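Local coordinates for spike protein P1 (PDB 2VVE) that forms the receptor-binding spike at the fivefold vertices of the bacteriophage PM2 virion, its C-terminal part responsible for receptor binding, at residues Phe15-Arg20 and Ala247-Glu252; Thr106-Asn111 and Arg203-Glu208; Pro155-Thr160 and Thr229-Val234. All blocks are in the same frame, centred on the assembly; numbering follows the deposited sequence.

Interaction 1. Residues Phe15-Arg20 and Ala247-Glu252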
ATOM      1  N   PHE A  15      22.437 -14.042   0.929  1.00 10.87           N
ATOM      2  CA  PHE A  15      23.313 -13.519  -0.115  1.00  9.89           C
ATOM      3  C   PHE A  15      22.499 -12.885  -1.228  1.00 15.22           C
ATOM      4  O   PHE A  15      21.273 -12.906  -1.198  1.00 11.63           O
ATOM      5  CB  PHE A  15      24.224 -14.633  -0.659  1.00 11.34           C
ATOM      6  CG  PHE A  15      23.475 -15.783  -1.284  1.00 14.98           C
ATOM      7  CD1 PHE A  15      23.238 -15.817  -2.658  1.00 18.09           C
ATOM      8  CD2 PHE A  15      23.000 -16.839  -0.496  1.00 13.88           C
ATOM      9  CE1 PHE A  15      22.532 -16.889  -3.239  1.00 15.30           C
ATOM     10  CE2 PHE A  15      22.285 -17.901  -1.072  1.00 17.16           C
ATOM     11  CZ  PHE A  15      22.064 -17.929  -2.437  1.00 18.07           C
ATOM     12  N   GLN A  16      23.195 -12.313  -2.199  1.00  9.64           N
ATOM     13  CA  GLN A  16      22.549 -11.625  -3.315  1.00 12.45           C
ATOM     14  C   GLN A  16      22.901 -12.327  -4.613  1.00 17.81           C
ATOM     15  O   GLN A  16      24.055 -12.735  -4.808  1.00 15.70           O
ATOM     16  CB  GLN A  16      22.978 -10.150  -3.378  1.00 12.95           C
ATOM     17  CG  GLN A  16      22.416  -9.246  -2.241  1.00 14.57           C
ATOM     18  CD  GLN A  16      22.994  -9.570  -0.863  1.00 17.64           C
ATOM     19  OE1 GLN A  16      24.207  -9.694  -0.702  1.00 16.23           O
ATOM     20  NE2 GLN A  16      22.120  -9.720   0.135  1.00 16.12           N
ATOM     21  N   ILE A  17      21.915 -12.468  -5.495  1.00 10.35           N
ATOM     22  CA  ILE A  17      22.176 -13.011  -6.838  1.00 13.47           C
ATOM     23  C   ILE A  17      22.067 -11.912  -7.900  1.00 15.31           C
ATOM     24  O   ILE A  17      21.058 -11.190  -7.952  1.00 14.14           O
ATOM     25  CB  ILE A  17      21.228 -14.172  -7.199  1.00 13.95           C
ATOM     26  CG1 ILE A  17      21.558 -15.424  -6.374  1.00 14.03           C
ATOM     27  CG2 ILE A  17      21.300 -14.497  -8.712  1.00 19.18           C
ATOM     28  CD1 ILE A  17      20.431 -16.468  -6.365  1.00 18.50           C
ATOM     29  N   PRO A  18      23.098 -11.789  -8.757  1.00 16.76           N
ATOM     30  CA  PRO A  18      23.014 -10.816  -9.838  1.00 16.63           C
ATOM     31  C   PRO A  18      22.051 -11.316 -10.902  1.00 19.35           C
ATOM     32  O   PRO A  18      22.238 -12.403 -11.454  1.00 19.72           O
ATOM     33  CB  PRO A  18      24.446 -10.753 -10.379  1.00 17.68           C
ATOM     34  CG  PRO A  18      25.002 -12.120 -10.097  1.00 17.91           C
ATOM     35  CD  PRO A  18      24.365 -12.553  -8.796  1.00 15.10           C
ATOM     36  N   LEU A  19      21.003 -10.541 -11.157  1.00 12.54           N
ATOM     37  CA  LEU A  19      20.018 -10.918 -12.170  1.00 13.64           C
ATOM     38  C   LEU A  19      20.444 -10.417 -13.555  1.00 15.80           C
ATOM     39  O   LEU A  19      20.574  -9.214 -13.769  1.00 16.70           O
ATOM     40  CB  LEU A  19      18.647 -10.357 -11.808  1.00 13.99           C
ATOM     41  CG  LEU A  19      18.013 -10.838 -10.494  1.00 11.10           C
ATOM     42  CD1 LEU A  19      16.810  -9.970 -10.154  1.00 11.83           C
ATOM     43  CD2 LEU A  19      17.601 -12.311 -10.603  1.00 14.86           C
ATOM     44  N   ARG A  20      20.672 -11.343 -14.487  1.00 11.13           N
ATOM     45  CA  ARG A  20      21.169 -10.957 -15.801  1.00 12.39           C
ATOM     46  C   ARG A  20      20.134 -11.327 -16.873  1.00 17.09           C
ATOM     47  O   ARG A  20      18.990 -11.606 -16.537  1.00 17.28           O
ATOM     48  CB  ARG A  20      22.568 -11.541 -16.032  1.00 13.75           C
ATOM     49  CG  ARG A  20      23.547 -11.116 -14.931  1.00 13.61           C
ATOM     50  CD  ARG A  20      25.001 -11.382 -15.295  1.00 17.37           C
ATOM     51  NE  ARG A  20      25.899 -10.900 -14.242  1.00 19.45           N
ATOM     52  CZ  ARG A  20      26.302  -9.636 -14.098  1.00 28.04           C
ATOM     53  NH1 ARG A  20      25.900  -8.687 -14.944  1.00 20.64           N
ATOM     54  NH2 ARG A  20      27.112  -9.310 -13.095  1.00 20.68           N
ATOM     55  N   ALA A 247      18.770  -9.974  -6.585  1.00 11.05           N
ATOM     56  CA  ALA A 247      17.749 -10.702  -5.830  1.00 11.20           C
ATOM     57  C   ALA A 247      18.294 -11.038  -4.454  1.00 14.62           C
ATOM     58  O   ALA A 247      19.439 -11.460  -4.322  1.00 12.70           O
ATOM     59  CB  ALA A 247      17.344 -11.974  -6.567  1.00 14.16           C
ATOM     60  N   GLN A 248      17.480 -10.809  -3.432  1.00  9.58           N
ATOM     61  CA  GLN A 248      17.867 -11.073  -2.044  1.00  9.01           C
ATOM     62  C   GLN A 248      17.478 -12.503  -1.727  1.00 11.17           C
ATOM     63  O   GLN A 248      16.333 -12.888  -1.978  1.00 12.52           O
ATOM     64  CB  GLN A 248      17.120 -10.106  -1.104  1.00  8.68           C
ATOM     65  CG  GLN A 248      17.380  -8.614  -1.364  1.00  8.85           C
ATOM     66  CD  GLN A 248      18.835  -8.240  -1.144  1.00  9.30           C
ATOM     67  OE1 GLN A 248      19.498  -8.778  -0.250  1.00 16.92           O
ATOM     68  NE2 GLN A 248      19.345  -7.314  -1.965  1.00 17.64           N
ATOM     69  N   ILE A 249      18.408 -13.290  -1.178  1.00  8.88           N
ATOM     70  CA  ILE A 249      18.158 -14.699  -0.894  1.00  9.77           C
ATOM     71  C   ILE A 249      18.529 -15.052   0.528  1.00 10.39           C
ATOM     72  O   ILE A 249      19.627 -14.772   0.975  1.00 14.21           O
ATOM     73  CB  ILE A 249      18.976 -15.675  -1.823  1.00 13.74           C
ATOM     74  CG1 ILE A 249      19.014 -15.203  -3.282  1.00 17.65           C
ATOM     75  CG2 ILE A 249      18.485 -17.146  -1.657  1.00 16.35           C
ATOM     76  CD1 ILE A 249      17.670 -15.224  -4.011  1.00 21.02           C
ATOM     77  N   LEU A 250      17.578 -15.643   1.231  1.00  8.43           N
ATOM     78  CA  LEU A 250      17.851 -16.344   2.477  1.00 10.30           C
ATOM     79  C   LEU A 250      17.598 -17.817   2.190  1.00 12.97           C
ATOM     80  O   LEU A 250      16.477 -18.205   1.831  1.00 12.48           O
ATOM     81  CB  LEU A 250      16.943 -15.818   3.598  1.00  7.04           C
ATOM     82  CG  LEU A 250      17.156 -16.552   4.928  1.00 13.87           C
ATOM     83  CD1 LEU A 250      17.176 -15.564   6.068  1.00 15.78           C
ATOM     84  CD2 LEU A 250      16.109 -17.640   5.147  1.00 20.52           C
ATOM     85  N   MET A 251      18.650 -18.625   2.322  1.00  8.30           N
ATOM     86  CA  MET A 251      18.580 -20.048   2.047  1.00  8.62           C
ATOM     87  C   MET A 251      18.748 -20.852   3.333  1.00 17.20           C
ATOM     88  O   MET A 251      19.615 -20.541   4.158  1.00 14.33           O
ATOM     89  CB  MET A 251      19.708 -20.423   1.082  1.00 10.96           C
ATOM     90  CG  MET A 251      19.653 -21.865   0.670  1.00 12.51           C
ATOM     91  SD  MET A 251      20.918 -22.230  -0.550  1.00 20.79           S
ATOM     92  CE  MET A 251      20.386 -21.228  -1.927  1.00 21.46           C
ATOM     93  N   GLU A 252      17.947 -21.905   3.470  1.00 14.18           N
ATOM     94  CA  GLU A 252      18.060 -22.852   4.582  1.00  9.92           C
ATOM     95  C   GLU A 252      18.401 -24.250   4.065  1.00 15.91           C
ATOM     96  O   GLU A 252      17.818 -24.728   3.093  1.00 13.95           O
ATOM     97  CB  GLU A 252      16.773 -22.892   5.399  1.00 11.35           C
ATOM     98  CG  GLU A 252      16.243 -21.479   5.723  1.00 10.01           C
ATOM     99  CD  GLU A 252      14.918 -21.493   6.465  1.00 18.63           C
ATOM    100  OE1 GLU A 252      14.295 -22.563   6.567  1.00 27.48           O
ATOM    101  OE2 GLU A 252      14.521 -20.426   6.957  1.00 24.82           O
TER
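The phenyl ring of Phe15 lies against Ile249, whose CB sits over one ring face, 4.0 Å from the centroid and 14° off the normal, but displaced toward the rim, a CH-pi contact. Met251 reaches the same ring in its plane: CE stands 3.7 Å from Phe15 CZ, at the edge. A chi1 of 61° puts Phe15 CG between the backbone N and the carbonyl carbon, from where the ring extends over Ile249. Next along the same sheet face, Ile17 lies beside Ile249, with CD1 3.6 Å from Ile249 CG1; the branch methyls of Leu19 come back to Ala247 CB.

These side chains are carried by antiparallel strands 11-19 and 245-253, neighbours in a four-stranded sheet of the second jelly-roll domain, though first and last of its strands along the chain. Phe15 and Ile249 form one hydrogen-bonded pair and Ile17 and Ala247 the next, each with two N-H···O bonds of 2.9 Å. Between them, in the non-hydrogen-bonded pair, Gln16 and Gln248 turn to the other face and cross obliquely. Gln16 NE2 donates to Gln248 OE1 at 2.8 Å, with the amide planes 36° apart.

Both glutamines pack on Arg62 of a second copy of the protein in the assembly. The pair of strands thus divides its chemistry by face: an apolar cluster around Ile249 on one, and on the other an amide pair in which Gln16 NE2 reaches a second acceptor, Gly61 O of that copy, and Gln248 NE2, which donates nothing to Gln16, bonds Glu123.

Interaction 2. Residues Thr106-Asn111 and Arg203-Glu208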
ATOM      1  N   THR A 106      18.989  22.488 -10.548  1.00 12.55           N
ATOM      2  CA  THR A 106      17.782  23.292 -10.750  1.00 16.32           C
ATOM      3  C   THR A 106      17.863  24.107 -12.050  1.00 14.01           C
ATOM      4  O   THR A 106      16.910  24.135 -12.832  1.00 12.60           O
ATOM      5  CB  THR A 106      17.501  24.195  -9.533  1.00 13.12           C
ATOM      6  OG1 THR A 106      17.294  23.361  -8.390  1.00 14.66           O
ATOM      7  CG2 THR A 106      16.260  25.057  -9.758  1.00 15.56           C
ATOM      8  N   ALA A 107      19.015  24.722 -12.296  1.00 13.47           N
ATOM      9  CA  ALA A 107      19.183  25.613 -13.453  1.00 15.64           C
ATOM     10  C   ALA A 107      19.116  24.825 -14.766  1.00  9.92           C
ATOM     11  O   ALA A 107      18.508  25.271 -15.742  1.00 14.10           O
ATOM     12  CB  ALA A 107      20.490  26.379 -13.343  1.00 15.42           C
ATOM     13  N   LEU A 108      19.700  23.634 -14.771  1.00  9.28           N
ATOM     14  CA  LEU A 108      19.726  22.815 -15.985  1.00 13.39           C
ATOM     15  C   LEU A 108      18.316  22.318 -16.323  1.00 14.57           C
ATOM     16  O   LEU A 108      17.895  22.356 -17.491  1.00 11.45           O
ATOM     17  CB  LEU A 108      20.742  21.670 -15.865  1.00 10.80           C
ATOM     18  CG  LEU A 108      22.102  22.012 -16.504  1.00 16.59           C
ATOM     19  CD1 LEU A 108      22.803  23.240 -15.862  1.00 12.46           C
ATOM     20  CD2 LEU A 108      23.056  20.807 -16.548  1.00 15.54           C
ATOM     21  N   GLU A 109      17.586  21.882 -15.299  1.00 12.30           N
ATOM     22  CA  GLU A 109      16.208  21.425 -15.487  1.00 12.14           C
ATOM     23  C   GLU A 109      15.325  22.596 -15.934  1.00 16.22           C
ATOM     24  O   GLU A 109      14.466  22.428 -16.800  1.00 14.89           O
ATOM     25  CB  GLU A 109      15.660  20.763 -14.209  1.00 14.31           C
ATOM     26  CG  GLU A 109      16.380  19.482 -13.822  1.00 16.46           C
ATOM     27  CD  GLU A 109      15.735  18.774 -12.635  1.00 18.57           C
ATOM     28  OE1 GLU A 109      14.589  19.115 -12.272  1.00 22.20           O
ATOM     29  OE2 GLU A 109      16.385  17.883 -12.058  1.00 17.91           O
ATOM     30  N   ALA A 110      15.555  23.779 -15.359  1.00 12.92           N
ATOM     31  CA  ALA A 110      14.763  24.971 -15.695  1.00 18.50           C
ATOM     32  C   ALA A 110      14.913  25.347 -17.175  1.00 14.68           C
ATOM     33  O   ALA A 110      14.014  25.944 -17.779  1.00 17.78           O
ATOM     34  CB  ALA A 110      15.157  26.148 -14.800  1.00 16.39           C
ATOM     35  N   ASN A 111      16.071  24.998 -17.735  1.00 13.64           N
ATOM     36  CA  ASN A 111      16.409  25.363 -19.099  1.00 15.16           C
ATOM     37  C   ASN A 111      16.295  24.172 -20.044  1.00 15.46           C
ATOM     38  O   ASN A 111      16.841  24.185 -21.156  1.00 18.13           O
ATOM     39  CB  ASN A 111      17.802  25.984 -19.131  1.00 15.39           C
ATOM     40  CG  ASN A 111      17.787  27.433 -18.698  1.00 21.67           C
ATOM     41  OD1 ASN A 111      17.406  28.316 -19.477  1.00 19.33           O
ATOM     42  ND2 ASN A 111      18.180  27.694 -17.448  1.00 17.86           N
ATOM     43  N   ARG A 203      21.116  11.957 -10.613  1.00 14.31           N
ATOM     44  CA  ARG A 203      20.617  12.510 -11.877  1.00 10.99           C
ATOM     45  C   ARG A 203      21.797  12.915 -12.758  1.00 14.55           C
ATOM     46  O   ARG A 203      22.766  13.524 -12.276  1.00 14.11           O
ATOM     47  CB  ARG A 203      19.700  13.704 -11.622  1.00 11.78           C
ATOM     48  CG  ARG A 203      19.028  14.285 -12.863  1.00 13.56           C
ATOM     49  CD  ARG A 203      17.707  14.948 -12.480  1.00 10.34           C
ATOM     50  NE  ARG A 203      16.718  13.933 -12.077  1.00 16.16           N
ATOM     51  CZ  ARG A 203      15.504  14.199 -11.602  1.00 18.66           C
ATOM     52  NH1 ARG A 203      15.114  15.453 -11.450  1.00 17.40           N
ATOM     53  NH2 ARG A 203      14.680  13.201 -11.278  1.00 18.69           N
ATOM     54  N   VAL A 204      21.693  12.564 -14.041  1.00 12.18           N
ATOM     55  CA  VAL A 204      22.775  12.755 -15.020  1.00 10.16           C
ATOM     56  C   VAL A 204      22.318  13.615 -16.199  1.00 12.03           C
ATOM     57  O   VAL A 204      21.328  13.288 -16.858  1.00 12.27           O
ATOM     58  CB  VAL A 204      23.294  11.386 -15.571  1.00 13.74           C
ATOM     59  CG1 VAL A 204      24.484  11.602 -16.515  1.00 13.33           C
ATOM     60  CG2 VAL A 204      23.651  10.429 -14.434  1.00 11.72           C
ATOM     61  N   PHE A 205      23.052  14.701 -16.459  1.00 12.65           N
ATOM     62  CA  PHE A 205      22.801  15.592 -17.605  1.00 12.48           C
ATOM     63  C   PHE A 205      23.931  15.445 -18.647  1.00 10.59           C
ATOM     64  O   PHE A 205      25.063  15.908 -18.422  1.00 11.07           O
ATOM     65  CB  PHE A 205      22.731  17.068 -17.167  1.00 13.43           C
ATOM     66  CG  PHE A 205      21.664  17.378 -16.151  1.00 10.20           C
ATOM     67  CD1 PHE A 205      20.454  17.942 -16.556  1.00 12.08           C
ATOM     68  CD2 PHE A 205      21.881  17.157 -14.790  1.00 13.47           C
ATOM     69  CE1 PHE A 205      19.465  18.255 -15.622  1.00  9.62           C
ATOM     70  CE2 PHE A 205      20.890  17.469 -13.848  1.00 11.51           C
ATOM     71  CZ  PHE A 205      19.683  18.009 -14.267  1.00 18.69           C
ATOM     72  N   PRO A 206      23.647  14.783 -19.779  1.00 10.16           N
ATOM     73  CA  PRO A 206      24.622  14.776 -20.875  1.00 12.79           C
ATOM     74  C   PRO A 206      24.656  16.144 -21.565  1.00 12.14           C
ATOM     75  O   PRO A 206      23.630  16.617 -22.076  1.00 13.88           O
ATOM     76  CB  PRO A 206      24.093  13.675 -21.817  1.00 16.20           C
ATOM     77  CG  PRO A 206      23.069  12.910 -21.013  1.00 15.13           C
ATOM     78  CD  PRO A 206      22.472  13.948 -20.096  1.00 13.21           C
ATOM     79  N   VAL A 207      25.828  16.777 -21.563  1.00 11.13           N
ATOM     80  CA  VAL A 207      25.963  18.148 -22.065  1.00 13.10           C
ATOM     81  C   VAL A 207      27.198  18.378 -22.916  1.00 12.11           C
ATOM     82  O   VAL A 207      28.166  17.595 -22.861  1.00 11.00           O
ATOM     83  CB  VAL A 207      26.015  19.185 -20.894  1.00 16.10           C
ATOM     84  CG1 VAL A 207      24.787  19.065 -20.003  1.00 13.41           C
ATOM     85  CG2 VAL A 207      27.302  19.035 -20.080  1.00 14.60           C
ATOM     86  N   GLU A 208      27.169  19.468 -23.693  1.00 10.96           N
ATOM     87  CA  GLU A 208      28.381  20.007 -24.317  1.00 14.65           C
ATOM     88  C   GLU A 208      28.931  21.135 -23.416  1.00 15.01           C
ATOM     89  O   GLU A 208      28.202  22.080 -23.106  1.00 14.28           O
ATOM     90  CB  GLU A 208      28.062  20.536 -25.722  1.00 13.09           C
ATOM     91  CG  GLU A 208      29.267  21.195 -26.425  1.00 14.17           C
ATOM     92  CD  GLU A 208      30.508  20.295 -26.448  1.00 19.76           C
ATOM     93  OE1 GLU A 208      30.471  19.213 -27.096  1.00 19.99           O
ATOM     94  OE2 GLU A 208      31.523  20.674 -25.818  1.00 19.08           O
TER
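Leu108 presses its CB over one face of the Phe205 ring, 4.0 Å from the centroid and 26° off the normal, placed toward the rim near CE1 and CD1. Its CD2 lies against Phe205 CG and CB, the nearer at 3.7 Å, and touches Val207 CG1 more distantly at 4.2 Å. The neighbouring helix residue takes the ring from another side: Glu109 CG lies in the ring plane at the edge, 3.6 Å from Phe205 CZ. Leucine and phenylalanine, both buried, make the dense part of the contact.

Toward the partly exposed side, packing gives way to charge. The Glu109 chain runs extended beyond CG (chi2 -174°) and meets Arg203 at about a right angle. Arg203 NH1 donates to Glu109 OE2 at 2.8 Å, a hydrogen bond of 162° at the hydrogen and part of a salt bridge; the oxygen lies in the guanidinium plane, whereas the donor stands above the carboxylate plane. Each partner is shared: Arg105 also pairs with Glu109 OE2, and Arg203 NE with Asp117, so alternating charges probably steady one another here.

Helix 105-110 rests on strand 200-208 through two consecutive residues. That strand runs between 116-120 and 151-160 in its sheet; Tyr158 of 151-160 and Leu169 of strand 169-172 also pack against Leu108, on the face of the sheet turned away from strand 229-236.

Interaction 3. Residues Pro155-Thr160 and Thr229-Val234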
ATOM      1  N   PRO A 155      32.378  16.899 -24.576  1.00 15.80           N
ATOM      2  CA  PRO A 155      31.141  16.391 -23.983  1.00 14.88           C
ATOM      3  C   PRO A 155      31.349  16.007 -22.516  1.00 12.75           C
ATOM      4  O   PRO A 155      32.461  15.650 -22.126  1.00 12.58           O
ATOM      5  CB  PRO A 155      30.807  15.161 -24.842  1.00 14.90           C
ATOM      6  CG  PRO A 155      32.136  14.744 -25.436  1.00 12.05           C
ATOM      7  CD  PRO A 155      32.902  16.010 -25.633  1.00 17.16           C
ATOM      8  N   ALA A 156      30.301  16.114 -21.708  1.00 16.32           N
ATOM      9  CA  ALA A 156      30.399  15.734 -20.293  1.00 10.59           C
ATOM     10  C   ALA A 156      29.103  15.116 -19.798  1.00 11.19           C
ATOM     11  O   ALA A 156      28.048  15.285 -20.427  1.00 11.27           O
ATOM     12  CB  ALA A 156      30.776  16.936 -19.431  1.00 12.27           C
ATOM     13  N   PHE A 157      29.203  14.364 -18.701  1.00 12.53           N
ATOM     14  CA  PHE A 157      28.051  14.081 -17.851  1.00 10.61           C
ATOM     15  C   PHE A 157      28.186  14.971 -16.649  1.00 10.60           C
ATOM     16  O   PHE A 157      29.231  14.952 -15.992  1.00 12.09           O
ATOM     17  CB  PHE A 157      28.052  12.635 -17.359  1.00 12.39           C
ATOM     18  CG  PHE A 157      28.012  11.618 -18.455  1.00 18.48           C
ATOM     19  CD1 PHE A 157      26.952  11.584 -19.356  1.00 13.75           C
ATOM     20  CD2 PHE A 157      29.031  10.680 -18.576  1.00 14.38           C
ATOM     21  CE1 PHE A 157      26.905  10.610 -20.377  1.00 15.82           C
ATOM     22  CE2 PHE A 157      29.010   9.711 -19.599  1.00 18.73           C
ATOM     23  CZ  PHE A 157      27.937   9.678 -20.494  1.00 18.51           C
ATOM     24  N   TYR A 158      27.148  15.767 -16.377  1.00  9.44           N
ATOM     25  CA  TYR A 158      27.041  16.447 -15.091  1.00 12.94           C
ATOM     26  C   TYR A 158      26.163  15.571 -14.197  1.00 14.31           C
ATOM     27  O   TYR A 158      25.005  15.324 -14.529  1.00 11.92           O
ATOM     28  CB  TYR A 158      26.390  17.829 -15.235  1.00  8.39           C
ATOM     29  CG  TYR A 158      27.211  18.888 -15.941  1.00 10.08           C
ATOM     30  CD1 TYR A 158      28.558  18.678 -16.295  1.00 16.84           C
ATOM     31  CD2 TYR A 158      26.639  20.109 -16.253  1.00 17.27           C
ATOM     32  CE1 TYR A 158      29.288  19.672 -16.943  1.00 20.89           C
ATOM     33  CE2 TYR A 158      27.355  21.096 -16.894  1.00 16.54           C
ATOM     34  CZ  TYR A 158      28.669  20.892 -17.229  1.00 19.48           C
ATOM     35  OH  TYR A 158      29.336  21.931 -17.857  1.00 16.95           O
ATOM     36  N   ILE A 159      26.704  15.114 -13.069  1.00 11.16           N
ATOM     37  CA  ILE A 159      26.000  14.156 -12.212  1.00  9.67           C
ATOM     38  C   ILE A 159      25.850  14.702 -10.790  1.00 13.86           C
ATOM     39  O   ILE A 159      26.810  15.220 -10.211  1.00 16.18           O
ATOM     40  CB  ILE A 159      26.720  12.781 -12.174  1.00 16.10           C
ATOM     41  CG1 ILE A 159      27.031  12.291 -13.600  1.00 10.55           C
ATOM     42  CG2 ILE A 159      25.889  11.747 -11.378  1.00 13.15           C
ATOM     43  CD1 ILE A 159      27.682  10.898 -13.670  1.00  8.85           C
ATOM     44  N   THR A 160      24.660  14.567 -10.208  1.00 11.97           N
ATOM     45  CA  THR A 160      24.472  15.024  -8.822  1.00 15.44           C
ATOM     46  C   THR A 160      25.367  14.173  -7.894  1.00 18.41           C
ATOM     47  O   THR A 160      25.450  12.961  -8.057  1.00 19.79           O
ATOM     48  CB  THR A 160      22.991  14.941  -8.368  1.00 16.17           C
ATOM     49  OG1 THR A 160      22.519  13.603  -8.516  1.00 19.17           O
ATOM     50  CG2 THR A 160      22.095  15.884  -9.201  1.00 17.33           C
ATOM     51  N   THR A 229      26.844  18.762 -30.752  1.00 15.09           N
ATOM     52  CA  THR A 229      27.115  17.472 -30.119  1.00 10.17           C
ATOM     53  C   THR A 229      25.819  16.744 -29.830  1.00 15.37           C
ATOM     54  O   THR A 229      24.894  17.342 -29.294  1.00 17.23           O
ATOM     55  CB  THR A 229      27.909  17.694 -28.802  1.00 13.46           C
ATOM     56  OG1 THR A 229      29.189  18.263 -29.126  1.00 13.63           O
ATOM     57  CG2 THR A 229      28.115  16.383 -28.027  1.00 17.62           C
ATOM     58  N   THR A 230      25.762  15.461 -30.200  1.00 11.81           N
ATOM     59  CA  THR A 230      24.603  14.610 -29.920  1.00 12.83           C
ATOM     60  C   THR A 230      25.012  13.327 -29.193  1.00 14.31           C
ATOM     61  O   THR A 230      25.929  12.609 -29.629  1.00 17.15           O
ATOM     62  CB  THR A 230      23.836  14.241 -31.225  1.00 18.53           C
ATOM     63  OG1 THR A 230      23.448  15.433 -31.919  1.00 17.16           O
ATOM     64  CG2 THR A 230      22.581  13.390 -30.917  1.00 16.86           C
ATOM     65  N   PHE A 231      24.322  13.032 -28.092  1.00 14.21           N
ATOM     66  CA  PHE A 231      24.547  11.780 -27.355  1.00 12.73           C
ATOM     67  C   PHE A 231      23.702  10.656 -27.954  1.00 15.92           C
ATOM     68  O   PHE A 231      22.623  10.329 -27.464  1.00 16.14           O
ATOM     69  CB  PHE A 231      24.282  11.943 -25.851  1.00 12.95           C
ATOM     70  CG  PHE A 231      25.292  12.809 -25.153  1.00 13.94           C
ATOM     71  CD1 PHE A 231      26.342  12.240 -24.448  1.00 14.55           C
ATOM     72  CD2 PHE A 231      25.204  14.195 -25.225  1.00 15.22           C
ATOM     73  CE1 PHE A 231      27.300  13.046 -23.807  1.00 13.77           C
ATOM     74  CE2 PHE A 231      26.151  15.010 -24.596  1.00 13.96           C
ATOM     75  CZ  PHE A 231      27.198  14.435 -23.881  1.00 14.93           C
ATOM     76  N   ILE A 232      24.211  10.080 -29.040  1.00 16.25           N
ATOM     77  CA  ILE A 232      23.519   9.015 -29.775  1.00 16.59           C
ATOM     78  C   ILE A 232      23.007   7.882 -28.854  1.00 19.50           C
ATOM     79  O   ILE A 232      21.843   7.451 -28.951  1.00 18.53           O
ATOM     80  CB  ILE A 232      24.438   8.456 -30.899  1.00 15.85           C
ATOM     81  CG1 ILE A 232      24.774   9.566 -31.919  1.00 16.99           C
ATOM     82  CG2 ILE A 232      23.818   7.234 -31.566  1.00 18.24           C
ATOM     83  CD1 ILE A 232      23.554  10.126 -32.657  1.00 22.16           C
ATOM     84  N   GLU A 233      23.872   7.430 -27.949  1.00 18.96           N
ATOM     85  CA  GLU A 233      23.529   6.392 -26.989  1.00 19.57           C
ATOM     86  C   GLU A 233      24.305   6.622 -25.696  1.00 16.11           C
ATOM     87  O   GLU A 233      25.492   6.892 -25.735  1.00 16.31           O
ATOM     88  CB  GLU A 233      23.881   5.022 -27.577  1.00 19.73           C
ATOM     89  CG  GLU A 233      23.356   3.833 -26.788  1.00 26.31           C
ATOM     90  CD  GLU A 233      23.994   2.518 -27.217  1.00 41.75           C
ATOM     91  OE1 GLU A 233      24.872   2.525 -28.116  1.00 42.36           O
ATOM     92  OE2 GLU A 233      23.618   1.479 -26.641  1.00 48.97           O
ATOM     93  N   VAL A 234      23.616   6.564 -24.560  1.00 12.09           N
ATOM     94  CA  VAL A 234      24.273   6.575 -23.252  1.00 14.06           C
ATOM     95  C   VAL A 234      24.018   5.200 -22.625  1.00 12.76           C
ATOM     96  O   VAL A 234      22.863   4.765 -22.493  1.00 15.68           O
ATOM     97  CB  VAL A 234      23.753   7.700 -22.329  1.00 18.76           C
ATOM     98  CG1 VAL A 234      24.528   7.691 -20.992  1.00 15.35           C
ATOM     99  CG2 VAL A 234      23.859   9.076 -23.035  1.00 14.92           C
TER
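Phe231 and Phe157 meet in the interior of a jelly-roll-like beta sandwich, each sent in from a different sheet, with no hydrogen bond between strands 155-160 and 229-234. The short strand axes pass 9.2 Å apart at 65°, a separation filled by side chains. The tip of Phe231 meets the other strand: its CZ is 3.8 Å from Pro155 CB and 3.7 Å from Ala156 O. Its CE1 approaches Phe157 CE1 at 4.2 Å, a looser contact that is no ring stack. Phe157 turns its far end to Val234 instead, and the two side chains slide past each other in opposite directions.

What sets Phe231 in place is partly its backbone. The residue is the centre of an inverse gamma turn, and just beyond it Ile232 and Glu233 both face Arg134 in a classic beta bulge, which brings the side chain of Val234 back to the same interior as that of Phe231. Further out, Leu191 of strand 189-195 touches both phenylalanines, and Val204 lies against Phe157. At the other end Thr229 faces the opposing strand, with its CG2 4.3 Å from Pro155 CB. Val234 CG1, anti to its backbone N (chi1 -178°), ends 3.8 Å from Phe157 CE1.

How the interactions relate
Interactions 2 and 3 adjoin, their centres about 10 Å apart, because strands 200-208 and 151-160 are neighbours in one sheet: Phe205 N lies 2.8 Å from Tyr158 O, a probable hydrogen bond. Helix 105-110 packs on one side of that sheet and strand 229-236 on the other, where Phe231 CE2 reaches Pro206 C at 3.6 Å. Glu208 OE1 and Thr229 OG1, 2.6 Å apart, probably bond between the two contacts. Interaction 1 belongs to the other jelly-roll, about 36 Å from interaction 2 and about 33 Å from interaction 3 between centres, without touching either. The calcium ion, bound by Ser150, Asp212 and Asp214, is about 13 Å from the Thr229 side chain.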